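Local coordinates for uncharacterized protein (Alicyclobacillus acidocaldarius subsp. acidocaldarius, PDB 3RQB) that is of unknown function but, as a member of the acyl-CoA thioesterase family with hotdog folds, probably hydrolyses acyl-CoA thioesters, at residues H10-A15 with A31-M36; R23-Q28 with L49-S54; L96-M99 with V105-A108; V135-A140 with R173-R178. All blocks are in the same frame, centred on the assembly; numbering follows the deposited sequence.

Contacts 1, 2 and 3 are largely buried, whereas contact 4 lies at the surface. Contact 2 includes part of helix 41-53 of the N-terminal hotdog region, and contact 3 packs against that helix, L96 meeting the A51 methyl. Contact 1 reaches the helix too, through F12, A15 and Y33. Their chemistry differs: contacts 1 and 2 rest on aromatic and apolar packing with no hydrogen bond across, contact 3 is a ladder of backbone hydrogen bonds, and contact 4 is ionic. Contacts 3 and 4 lie on opposite sides of the chain's centre, about 30 Å apart between centres, while the D13-R178 salt bridge ties contact 1 to contact 4.

Contact 1 of 4, residues H10-A15 with A31-M36; sequences HAFDDA and AEYYNM
Y33 reaches from its loop to the short helix 11-15 and makes every close approach between H10-A15 and A31-M36. Its CD2 carbon lies 3.9 Å from A15 CB, the methyl coming at the ring obliquely, and Y33 CE2 stands 4.3 Å from A11 CB. The same ring also stacks on W149. The hydroxyl reaches furthest: Y33 OH is 3.6 Å from F12 CA and sits near the plane of the F12 ring, at its edge. No hydrogen bond crosses between the two segments, which meet by packing. F12 has CG anti to its backbone N (chi1 180°), which carries the phenyl ring past the tyrosine.

Away from this buried cluster the fit loosens. D14 and E32, both partly exposed, do not touch: D14 OD1 and E32 OE2 stay 6.1 Å apart, and the like charges are probably eased by K30, which forms long, weak ion pairs with both. On the buried side helix 11-15 packs through F12 on helices 41-53 and 182-188, and Y33 joins it on I43 of helix 41-53, in keeping with the double-hotdog architecture of acyl-CoA thioesterases, whose strands wrap central helices.

Contact 2 of 4, residues R23-Q28 with L49-S54; sequences RQFHGQ and LKAAMS
F25 lays one face of its ring against A51, joining strand 25-28 to helix 41-53, the long helix of the N-terminal hotdog region. Just ahead of the strand, the backbone nitrogens of R23 and Q24 both bond to D21 OD1. The phenylalanine then carries the whole contact, while its backbone pairs with I80 of strand 77-87. With CG anti to the carbonyl carbon (chi1 -76°), its ring stands off the strand and meets the helix backbone directly: A51 CA lies over the face in a CH-pi contact, 4.2 Å from the F25 ring centroid and 15° off the normal. The methyl comes in beside it, A51 CB being 4.0 Å from F25 CD1. S54 CB touches obliquely further along the rim, 3.9 Å from F25 CE2. An alanine at F25 would remove this ring and would probably open a gap beside A51, with S54 CB losing its aromatic contact. F20 meets the F25 ring as well, with the two planes inclined at about 40°.

Beyond F25 the strand runs on without touching the helix segment. H26 bonds through NE2 to D21 OD2, and the backbone of G27 pairs with F78 of strand 77-87. In the second segment K50 O accepts two bonds, from S54 N and from the S54 hydroxyl; S54 OG, 2.6 Å from K50 O, approaches from above the carbonyl plane.

Contact 3 of 4, residues L96-M99 with V105-A108; sequences LTMM and VTTA
L96-M99 and V105-A108 run antiparallel at 171°, their axes 4.7 Å apart, with L96-A108 and M98-T106 as hydrogen-bonded pairs and T97-T107 as the non-hydrogen-bonded pair between them. The side chains of L96, M98, T106 and A108 share one face of the sheet, turned to helix 41-53, where M48 touches M98, T106 and A108. On that face L96 CD1 meets A108 CB at 4.1 Å, and M98 CB lies at the same distance, 4.1 Å, from T106 CB.

The register slips at M98, whose carbonyl oxygen takes two donors: V105 N lies 2.8 Å from M98 O, and T106 N reaches M98 O at 3.3 Å in a weak bond. V105 and T106 therefore both face M98, a classic beta bulge in the hairpin of strands 91-100 and 103-113, within the N-terminal hotdog region. Selenomethionine M98 starts with CG anti to its backbone N (chi1 173°) and bends at its far end; its SE atom passes V105 CG1 at 4.0 Å, the two side chains crossing obliquely. T97 and T107 occupy the other face. There T107 CB stands 3.5 Å from L96 O, and the T107 side chain packs on V85 of the second subunit.

Contact 4 of 4, residues V135-A140 with R173-R178; sequences VPRFVA and RDDPPR
A three-residue salt-bridge network, R137-D175-R173, links the loop V135-A140 to the end of strand 168-174 in the C-terminal hotdog region. R137 stretches across: CG lies anti to the backbone N (chi1 177°) and the chain stays extended as far as NE, which brings its guanidinium to the D175 carboxylate. The pairing is single and weak, R137 NH2 to D175 OD2 at 3.3 Å, with the two groups almost perpendicular, their planes 81° apart. R137 NH2 has a stronger partner in the carbonyl oxygen of Y150.

The other carboxylate oxygen turns to R173. R173 NH1 reaches D175 OD1 at 3.0 Å in a nearly straight bond (168°), arriving on the anti side while the oxygen lies close to the guanidinium plane. The same NH1 also bonds to D174 O at 2.7 Å, so two acceptors hold this guanidinium in place. R137 NH2 and R173 NH1 remain 6.3 Å apart, and the carboxylate probably offsets their like charges. If D175 gave way to an alanine, both arginines would lose their shared acidic partner, and R137 would probably be held chiefly by Y150 O.

Strand 150-156 runs between the two pieces: F138 pairs with V152 and R173 with H151 through backbone hydrogen bonds, while the side chains of R137 and R173 both touch H151.

Contact 1 of 4, residues H10-A15 with A31-M36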
loop_
_atom_site.group_PDB
_atom_site.type_symbol
_atom_site.label_atom_id
_atom_site.label_comp_id
_atom_site.label_asym_id
_atom_site.label_seq_id
_atom_site.Cartn_x
_atom_site.Cartn_y
_atom_site.Cartn_z
ATOM N N HIS B 10 -20.639 15.750 -14.882
ATOM C CA HIS B 10 -19.519 16.237 -14.092
ATOM C C HIS B 10 -18.239 15.711 -14.725
ATOM O O HIS B 10 -18.183 14.559 -15.165
ATOM C CB HIS B 10 -19.615 15.755 -12.645
ATOM C CG HIS B 10 -18.558 16.324 -11.752
ATOM N ND1 HIS B 10 -18.828 17.267 -10.782
ATOM C CD2 HIS B 10 -17.225 16.092 -11.686
ATOM C CE1 HIS B 10 -17.709 17.588 -10.156
ATOM N NE2 HIS B 10 -16.722 16.888 -10.685
ATOM N N ALA B 11 -17.214 16.552 -14.764
ATOM C CA ALA B 11 -15.953 16.198 -15.407
ATOM C C ALA B 11 -15.461 14.838 -14.951
ATOM O O ALA B 11 -15.118 13.987 -15.767
ATOM C CB ALA B 11 -14.904 17.244 -15.101
ATOM N N PHE B 12 -15.430 14.646 -13.639
ATOM C CA PHE B 12 -15.002 13.388 -13.054
ATOM C C PHE B 12 -15.740 12.198 -13.663
ATOM O O PHE B 12 -15.117 11.241 -14.132
ATOM C CB PHE B 12 -15.236 13.413 -11.546
ATOM C CG PHE B 12 -14.826 12.151 -10.852
ATOM C CD1 PHE B 12 -15.668 11.051 -10.828
ATOM C CD2 PHE B 12 -13.595 12.056 -10.230
ATOM C CE1 PHE B 12 -15.288 9.884 -10.191
ATOM C CE2 PHE B 12 -13.209 10.889 -9.589
ATOM C CZ PHE B 12 -14.056 9.803 -9.569
ATOM N N ASP B 13 -17.067 12.252 -13.649
ATOM C CA ASP B 13 -17.860 11.177 -14.230
ATOM C C ASP B 13 -17.575 11.072 -15.725
ATOM O O ASP B 13 -17.766 10.023 -16.351
ATOM C CB ASP B 13 -19.346 11.423 -13.972
ATOM C CG ASP B 13 -19.668 11.463 -12.501
ATOM O OD1 ASP B 13 -19.077 10.655 -11.760
ATOM O OD2 ASP B 13 -20.494 12.297 -12.079
ATOM N N ASP B 14 -17.112 12.178 -16.291
ATOM C CA ASP B 14 -16.789 12.229 -17.700
ATOM C C ASP B 14 -15.473 11.501 -17.964
ATOM O O ASP B 14 -15.367 10.711 -18.891
ATOM C CB ASP B 14 -16.718 13.683 -18.161
ATOM C CG ASP B 14 -17.123 13.857 -19.607
ATOM O OD1 ASP B 14 -16.233 14.138 -20.440
ATOM O OD2 ASP B 14 -18.329 13.703 -19.909
ATOM N N ALA B 15 -14.471 11.753 -17.133
ATOM C CA ALA B 15 -13.168 11.107 -17.288
ATOM C C ALA B 15 -13.234 9.613 -17.016
ATOM O O ALA B 15 -12.573 8.815 -17.684
ATOM C CB ALA B 15 -12.157 11.743 -16.364
ATOM N N ALA B 31 -7.758 14.846 -21.654
ATOM C CA ALA B 31 -6.624 15.756 -21.665
ATOM C C ALA B 31 -6.771 16.815 -20.577
ATOM O O ALA B 31 -5.784 17.438 -20.166
ATOM C CB ALA B 31 -6.485 16.397 -23.018
ATOM N N GLU B 32 -8.005 17.015 -20.114
ATOM C CA GLU B 32 -8.294 18.012 -19.081
ATOM C C GLU B 32 -7.790 17.580 -17.690
ATOM O O GLU B 32 -7.627 18.408 -16.791
ATOM C CB GLU B 32 -9.792 18.362 -19.050
ATOM C CG GLU B 32 -10.358 18.951 -20.363
ATOM C CD GLU B 32 -10.762 17.888 -21.388
ATOM O OE1 GLU B 32 -11.127 18.252 -22.534
ATOM O OE2 GLU B 32 -10.723 16.689 -21.048
ATOM N N TYR B 33 -7.554 16.282 -17.521
ATOM C CA TYR B 33 -6.951 15.752 -16.293
ATOM C C TYR B 33 -5.436 15.578 -16.366
ATOM O O TYR B 33 -4.823 14.984 -15.478
ATOM C CB TYR B 33 -7.637 14.471 -15.821
ATOM C CG TYR B 33 -8.813 14.725 -14.899
ATOM C CD1 TYR B 33 -8.641 14.788 -13.518
ATOM C CD2 TYR B 33 -10.099 14.908 -15.410
ATOM C CE1 TYR B 33 -9.716 15.017 -12.670
ATOM C CE2 TYR B 33 -11.183 15.136 -14.574
ATOM C CZ TYR B 33 -10.988 15.190 -13.205
ATOM O OH TYR B 33 -12.065 15.413 -12.371
ATOM N N TYR B 34 -4.841 16.047 -17.451
ATOM C CA TYR B 34 -3.408 15.893 -17.625
ATOM C C TYR B 34 -2.644 16.503 -16.457
ATOM O O TYR B 34 -3.103 17.479 -15.860
ATOM C CB TYR B 34 -2.941 16.543 -18.919
ATOM C CG TYR B 34 -1.581 16.044 -19.324
ATOM C CD1 TYR B 34 -1.430 14.771 -19.862
ATOM C CD2 TYR B 34 -0.443 16.826 -19.149
ATOM C CE1 TYR B 34 -0.197 14.290 -20.226
ATOM C CE2 TYR B 34 0.804 16.352 -19.513
ATOM C CZ TYR B 34 0.916 15.082 -20.053
ATOM O OH TYR B 34 2.138 14.583 -20.428
ATOM N N ASN B 35 -1.493 15.917 -16.129
ATOM C CA ASN B 35 -0.681 16.476 -15.092
ATOM C C ASN B 35 0.684 16.893 -15.622
ATOM O O ASN B 35 0.882 18.056 -15.959
ATOM C CB ASN B 35 -0.510 15.413 -13.996
ATOM C CG ASN B 35 0.151 15.956 -12.755
ATOM O OD1 ASN B 35 -0.315 16.931 -12.163
ATOM N ND2 ASN B 35 1.224 15.313 -12.334
HETATM N N MSE B 36 1.595 15.940 -15.769
HETATM C CA MSE B 36 2.824 16.145 -16.524
HETATM C C MSE B 36 3.166 14.772 -17.001
HETATM O O MSE B 36 2.892 13.809 -16.290
HETATM C CB MSE B 36 3.967 16.640 -15.646
HETATM C CG MSE B 36 3.567 17.599 -14.559
HETATM SE SE MSE B 36 5.017 18.770 -14.004
HETATM C CE MSE B 36 4.246 19.371 -12.310
#

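Contact 2 of 4, residues R23-Q28 with L49-S54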
loop_
_atom_site.group_PDB
_atom_site.type_symbol
_atom_site.label_atom_id
_atom_site.label_comp_id
_atom_site.label_asym_id
_atom_site.label_seq_id
_atom_site.Cartn_x
_atom_site.Cartn_y
_atom_site.Cartn_z
ATOM N N ARG B 23 -16.191 -8.071 -22.542
ATOM C CA ARG B 23 -14.882 -8.655 -22.301
ATOM C C ARG B 23 -14.025 -7.609 -21.620
ATOM O O ARG B 23 -13.538 -7.818 -20.511
ATOM C CB ARG B 23 -14.241 -9.192 -23.589
ATOM C CG ARG B 23 -14.539 -10.678 -23.831
ATOM C CD ARG B 23 -13.801 -11.268 -25.045
ATOM N NE ARG B 23 -13.941 -12.731 -25.113
ATOM C CZ ARG B 23 -14.784 -13.393 -25.909
ATOM N NH1 ARG B 23 -15.586 -12.746 -26.748
ATOM N NH2 ARG B 23 -14.823 -14.718 -25.872
ATOM N N GLN B 24 -13.820 -6.489 -22.302
ATOM C CA GLN B 24 -13.004 -5.420 -21.754
ATOM C C GLN B 24 -13.750 -4.077 -21.641
ATOM O O GLN B 24 -14.805 -3.871 -22.250
ATOM C CB GLN B 24 -11.732 -5.302 -22.587
ATOM C CG GLN B 24 -11.039 -6.648 -22.761
ATOM C CD GLN B 24 -9.889 -6.595 -23.738
ATOM O OE1 GLN B 24 -8.904 -7.324 -23.591
ATOM N NE2 GLN B 24 -10.006 -5.734 -24.745
ATOM N N PHE B 25 -13.202 -3.183 -20.826
ATOM C CA PHE B 25 -13.736 -1.837 -20.641
ATOM C C PHE B 25 -13.030 -0.823 -21.518
ATOM O O PHE B 25 -11.815 -0.895 -21.725
ATOM C CB PHE B 25 -13.593 -1.398 -19.189
ATOM C CG PHE B 25 -14.595 -2.021 -18.276
ATOM C CD1 PHE B 25 -14.263 -3.132 -17.512
ATOM C CD2 PHE B 25 -15.879 -1.509 -18.191
ATOM C CE1 PHE B 25 -15.188 -3.718 -16.664
ATOM C CE2 PHE B 25 -16.813 -2.090 -17.346
ATOM C CZ PHE B 25 -16.464 -3.202 -16.579
ATOM N N HIS B 26 -13.793 0.142 -22.016
ATOM C CA HIS B 26 -13.228 1.154 -22.885
ATOM C C HIS B 26 -13.345 2.517 -22.262
ATOM O O HIS B 26 -14.365 2.851 -21.669
ATOM C CB HIS B 26 -13.921 1.116 -24.233
ATOM C CG HIS B 26 -13.918 -0.242 -24.848
ATOM N ND1 HIS B 26 -13.114 -0.574 -25.917
ATOM C CD2 HIS B 26 -14.588 -1.369 -24.514
ATOM C CE1 HIS B 26 -13.307 -1.842 -26.229
ATOM N NE2 HIS B 26 -14.198 -2.347 -25.394
ATOM N N GLY B 27 -12.280 3.291 -22.386
ATOM C CA GLY B 27 -12.267 4.642 -21.879
ATOM C C GLY B 27 -11.324 5.506 -22.686
ATOM O O GLY B 27 -10.595 5.032 -23.564
ATOM N N GLN B 28 -11.356 6.795 -22.397
ATOM C CA GLN B 28 -10.436 7.718 -23.015
ATOM C C GLN B 28 -9.721 8.399 -21.891
ATOM O O GLN B 28 -10.339 8.701 -20.865
ATOM C CB GLN B 28 -11.187 8.755 -23.830
ATOM C CG GLN B 28 -11.346 8.385 -25.277
ATOM C CD GLN B 28 -12.220 9.366 -26.031
ATOM O OE1 GLN B 28 -13.359 9.615 -25.642
ATOM N NE2 GLN B 28 -11.690 9.931 -27.117
ATOM N N LEU B 49 -10.698 1.705 -10.640
ATOM C CA LEU B 49 -11.659 1.191 -9.655
ATOM C C LEU B 49 -13.089 0.996 -10.195
ATOM O O LEU B 49 -13.760 -0.009 -9.888
ATOM C CB LEU B 49 -11.683 2.107 -8.431
ATOM C CG LEU B 49 -12.613 1.718 -7.280
ATOM C CD1 LEU B 49 -12.199 0.388 -6.661
ATOM C CD2 LEU B 49 -12.627 2.819 -6.228
ATOM N N LYS B 50 -13.549 1.960 -10.992
ATOM C CA LYS B 50 -14.869 1.877 -11.595
ATOM C C LYS B 50 -14.992 0.578 -12.354
ATOM O O LYS B 50 -16.023 -0.080 -12.287
ATOM C CB LYS B 50 -15.119 3.044 -12.545
ATOM C CG LYS B 50 -15.131 4.391 -11.860
ATOM C CD LYS B 50 -16.048 4.383 -10.645
ATOM C CE LYS B 50 -17.517 4.326 -11.039
ATOM N NZ LYS B 50 -18.399 4.323 -9.831
ATOM N N ALA B 51 -13.922 0.204 -13.051
ATOM C CA ALA B 51 -13.925 -1.000 -13.875
ATOM C C ALA B 51 -14.454 -2.184 -13.087
ATOM O O ALA B 51 -15.392 -2.845 -13.523
ATOM C CB ALA B 51 -12.527 -1.299 -14.380
ATOM N N ALA B 52 -13.859 -2.432 -11.922
ATOM C CA ALA B 52 -14.261 -3.535 -11.057
ATOM C C ALA B 52 -15.628 -3.256 -10.465
ATOM O O ALA B 52 -16.454 -4.164 -10.348
ATOM C CB ALA B 52 -13.245 -3.753 -9.946
HETATM N N MSE B 53 -15.864 -2.005 -10.080
HETATM C CA MSE B 53 -17.182 -1.617 -9.582
HETATM C C MSE B 53 -18.308 -1.899 -10.588
HETATM O O MSE B 53 -19.385 -2.394 -10.224
HETATM C CB MSE B 53 -17.188 -0.147 -9.212
HETATM C CG MSE B 53 -16.392 0.174 -7.987
HETATM SE SE MSE B 53 -17.200 1.700 -7.131
HETATM C CE MSE B 53 -18.784 0.787 -6.426
ATOM N N SER B 54 -18.042 -1.583 -11.851
ATOM C CA SER B 54 -19.011 -1.760 -12.925
ATOM C C SER B 54 -19.088 -3.203 -13.410
ATOM O O SER B 54 -19.960 -3.561 -14.211
ATOM C CB SER B 54 -18.654 -0.859 -14.093
ATOM O OG SER B 54 -18.236 0.405 -13.622
#

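Contact 3 of 4, residues L96-M99 with V105-A108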
loop_
_atom_site.group_PDB
_atom_site.type_symbol
_atom_site.label_atom_id
_atom_site.label_comp_id
_atom_site.label_asym_id
_atom_site.label_seq_id
_atom_site.Cartn_x
_atom_site.Cartn_y
_atom_site.Cartn_z
ATOM N N LEU B 96 -6.599 -6.025 -12.428
ATOM C CA LEU B 96 -6.901 -5.171 -13.570
ATOM C C LEU B 96 -5.683 -4.700 -14.336
ATOM O O LEU B 96 -4.580 -4.548 -13.793
ATOM C CB LEU B 96 -7.734 -3.964 -13.154
ATOM C CG LEU B 96 -8.872 -4.240 -12.179
ATOM C CD1 LEU B 96 -8.362 -4.129 -10.751
ATOM C CD2 LEU B 96 -9.999 -3.267 -12.414
ATOM N N THR B 97 -5.918 -4.474 -15.622
ATOM C CA THR B 97 -4.881 -4.102 -16.561
ATOM C C THR B 97 -5.424 -3.099 -17.569
ATOM O O THR B 97 -6.488 -3.314 -18.154
ATOM C CB THR B 97 -4.386 -5.351 -17.298
ATOM O OG1 THR B 97 -4.096 -6.384 -16.340
ATOM C CG2 THR B 97 -3.145 -5.035 -18.113
HETATM N N MSE B 98 -4.685 -2.015 -17.782
HETATM C CA MSE B 98 -5.070 -0.998 -18.756
HETATM C C MSE B 98 -4.076 -0.950 -19.910
HETATM O O MSE B 98 -2.884 -0.750 -19.696
HETATM C CB MSE B 98 -5.171 0.382 -18.098
HETATM C CG MSE B 98 -5.412 1.514 -19.096
HETATM SE SE MSE B 98 -5.226 3.291 -18.315
HETATM C CE MSE B 98 -6.572 3.151 -16.871
HETATM N N MSE B 99 -4.574 -1.125 -21.130
HETATM C CA MSE B 99 -3.725 -1.116 -22.319
HETATM C C MSE B 99 -4.095 -0.026 -23.309
HETATM O O MSE B 99 -5.267 0.273 -23.501
HETATM C CB MSE B 99 -3.790 -2.472 -23.021
HETATM C CG MSE B 99 -3.010 -3.555 -22.307
HETATM SE SE MSE B 99 -3.738 -5.330 -22.610
HETATM C CE MSE B 99 -5.509 -5.089 -21.785
ATOM N N VAL B 105 -0.141 -0.264 -19.845
ATOM C CA VAL B 105 0.035 1.077 -19.326
ATOM C C VAL B 105 -0.012 1.089 -17.797
ATOM O O VAL B 105 0.903 1.602 -17.141
ATOM C CB VAL B 105 -0.992 2.039 -19.923
ATOM C CG1 VAL B 105 -1.298 3.160 -18.945
ATOM C CG2 VAL B 105 -0.469 2.593 -21.231
ATOM N N THR B 106 -1.135 0.622 -17.250
ATOM C CA THR B 106 -1.380 0.625 -15.812
ATOM C C THR B 106 -1.969 -0.706 -15.311
ATOM O O THR B 106 -2.743 -1.338 -16.021
ATOM C CB THR B 106 -2.324 1.793 -15.470
ATOM O OG1 THR B 106 -1.698 3.024 -15.872
ATOM C CG2 THR B 106 -2.644 1.836 -13.986
ATOM N N THR B 107 -1.579 -1.140 -14.107
ATOM C CA THR B 107 -2.194 -2.304 -13.453
ATOM C C THR B 107 -2.650 -1.995 -12.033
ATOM O O THR B 107 -2.130 -1.090 -11.375
ATOM C CB THR B 107 -1.275 -3.558 -13.398
ATOM O OG1 THR B 107 -0.321 -3.440 -12.326
ATOM C CG2 THR B 107 -0.571 -3.767 -14.731
ATOM N N ALA B 108 -3.627 -2.762 -11.564
ATOM C CA ALA B 108 -4.203 -2.523 -10.255
ATOM C C ALA B 108 -4.761 -3.810 -9.680
ATOM O O ALA B 108 -5.130 -4.724 -10.418
ATOM C CB ALA B 108 -5.295 -1.461 -10.343
#

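Contact 4 of 4, residues V135-A140 with R173-R178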
loop_
_atom_site.group_PDB
_atom_site.type_symbol
_atom_site.label_atom_id
_atom_site.label_comp_id
_atom_site.label_asym_id
_atom_site.label_seq_id
_atom_site.Cartn_x
_atom_site.Cartn_y
_atom_site.Cartn_z
ATOM N N VAL B 135 -9.889 29.224 6.227
ATOM C CA VAL B 135 -8.831 28.955 5.263
ATOM C C VAL B 135 -9.262 29.374 3.870
ATOM O O VAL B 135 -10.329 28.983 3.400
ATOM C CB VAL B 135 -8.447 27.465 5.241
ATOM C CG1 VAL B 135 -7.262 27.236 4.313
ATOM C CG2 VAL B 135 -8.130 26.983 6.651
ATOM N N PRO B 136 -8.431 30.189 3.211
ATOM C CA PRO B 136 -8.633 30.652 1.834
ATOM C C PRO B 136 -8.302 29.563 0.824
ATOM O O PRO B 136 -7.386 28.767 1.041
ATOM C CB PRO B 136 -7.609 31.772 1.702
ATOM C CG PRO B 136 -6.485 31.319 2.571
ATOM C CD PRO B 136 -7.123 30.604 3.745
ATOM N N ARG B 137 -9.027 29.537 -0.285
ATOM C CA ARG B 137 -8.701 28.599 -1.342
ATOM C C ARG B 137 -7.305 28.906 -1.870
ATOM O O ARG B 137 -6.895 30.068 -1.991
ATOM C CB ARG B 137 -9.723 28.662 -2.475
ATOM C CG ARG B 137 -9.387 27.754 -3.644
ATOM C CD ARG B 137 -10.369 27.902 -4.796
ATOM N NE ARG B 137 -10.455 26.677 -5.593
ATOM C CZ ARG B 137 -11.098 26.578 -6.755
ATOM N NH1 ARG B 137 -11.707 27.638 -7.272
ATOM N NH2 ARG B 137 -11.126 25.421 -7.409
ATOM N N PHE B 138 -6.573 27.849 -2.177
ATOM C CA PHE B 138 -5.207 27.977 -2.644
ATOM C C PHE B 138 -5.154 27.856 -4.160
ATOM O O PHE B 138 -5.604 26.867 -4.723
ATOM C CB PHE B 138 -4.350 26.893 -1.993
ATOM C CG PHE B 138 -3.151 26.503 -2.799
ATOM C CD1 PHE B 138 -1.930 27.133 -2.599
ATOM C CD2 PHE B 138 -3.241 25.500 -3.754
ATOM C CE1 PHE B 138 -0.820 26.771 -3.338
ATOM C CE2 PHE B 138 -2.140 25.134 -4.501
ATOM C CZ PHE B 138 -0.926 25.771 -4.294
ATOM N N VAL B 139 -4.613 28.868 -4.823
ATOM C CA VAL B 139 -4.470 28.813 -6.276
ATOM C C VAL B 139 -3.016 28.919 -6.704
ATOM O O VAL B 139 -2.374 29.955 -6.522
ATOM C CB VAL B 139 -5.278 29.911 -6.975
ATOM C CG1 VAL B 139 -6.762 29.555 -6.966
ATOM C CG2 VAL B 139 -5.017 31.268 -6.317
ATOM N N ALA B 140 -2.507 27.833 -7.275
ATOM C CA ALA B 140 -1.139 27.790 -7.761
ATOM C C ALA B 140 -0.945 28.779 -8.908
ATOM O O ALA B 140 -1.825 28.941 -9.756
ATOM C CB ALA B 140 -0.778 26.380 -8.200
ATOM N N ARG B 173 -12.090 19.288 -1.792
ATOM C CA ARG B 173 -13.296 18.669 -2.302
ATOM C C ARG B 173 -13.216 18.700 -3.814
ATOM O O ARG B 173 -12.366 19.381 -4.384
ATOM C CB ARG B 173 -14.545 19.403 -1.818
ATOM C CG ARG B 173 -14.700 20.802 -2.375
ATOM C CD ARG B 173 -16.113 21.315 -2.138
ATOM N NE ARG B 173 -16.243 22.753 -2.370
ATOM C CZ ARG B 173 -16.224 23.322 -3.574
ATOM N NH1 ARG B 173 -16.060 22.570 -4.655
ATOM N NH2 ARG B 173 -16.363 24.640 -3.701
ATOM N N ASP B 174 -14.066 17.919 -4.466
ATOM C CA ASP B 174 -14.247 18.058 -5.901
ATOM C C ASP B 174 -14.696 19.474 -6.177
ATOM O O ASP B 174 -15.463 20.050 -5.409
ATOM C CB ASP B 174 -15.330 17.109 -6.410
ATOM C CG ASP B 174 -15.028 15.653 -6.102
ATOM O OD1 ASP B 174 -15.754 15.046 -5.273
ATOM O OD2 ASP B 174 -14.064 15.118 -6.696
ATOM N N ASP B 175 -14.204 20.042 -7.266
ATOM C CA ASP B 175 -14.811 21.243 -7.804
ATOM C C ASP B 175 -15.104 20.960 -9.273
ATOM O O ASP B 175 -14.319 20.289 -9.944
ATOM C CB ASP B 175 -13.866 22.445 -7.659
ATOM C CG ASP B 175 -14.572 23.788 -7.897
ATOM O OD1 ASP B 175 -15.655 24.016 -7.301
ATOM O OD2 ASP B 175 -14.041 24.612 -8.682
ATOM N N PRO B 176 -16.260 21.423 -9.768
ATOM C CA PRO B 176 -17.367 21.916 -8.952
ATOM C C PRO B 176 -17.881 20.789 -8.082
ATOM O O PRO B 176 -17.630 19.618 -8.384
ATOM C CB PRO B 176 -18.431 22.286 -9.990
ATOM C CG PRO B 176 -18.060 21.538 -11.200
ATOM C CD PRO B 176 -16.569 21.513 -11.200
ATOM N N PRO B 177 -18.618 21.141 -7.023
ATOM C CA PRO B 177 -18.985 20.226 -5.934
ATOM C C PRO B 177 -19.596 18.955 -6.475
ATOM O O PRO B 177 -20.427 19.005 -7.386
ATOM C CB PRO B 177 -20.030 21.018 -5.145
ATOM C CG PRO B 177 -20.555 22.044 -6.122
ATOM C CD PRO B 177 -19.386 22.399 -6.977
ATOM N N ARG B 178 -19.166 17.819 -5.947
ATOM C CA ARG B 178 -19.757 16.558 -6.367
ATOM C C ARG B 178 -19.888 15.625 -5.181
ATOM O O ARG B 178 -18.982 15.544 -4.351
ATOM C CB ARG B 178 -18.894 15.915 -7.458
ATOM C CG ARG B 178 -19.191 14.452 -7.746
ATOM C CD ARG B 178 -18.183 13.893 -8.752
ATOM N NE ARG B 178 -18.561 12.588 -9.302
ATOM C CZ ARG B 178 -18.312 11.424 -8.704
ATOM N NH1 ARG B 178 -17.696 11.402 -7.523
ATOM N NH2 ARG B 178 -18.682 10.285 -9.276
#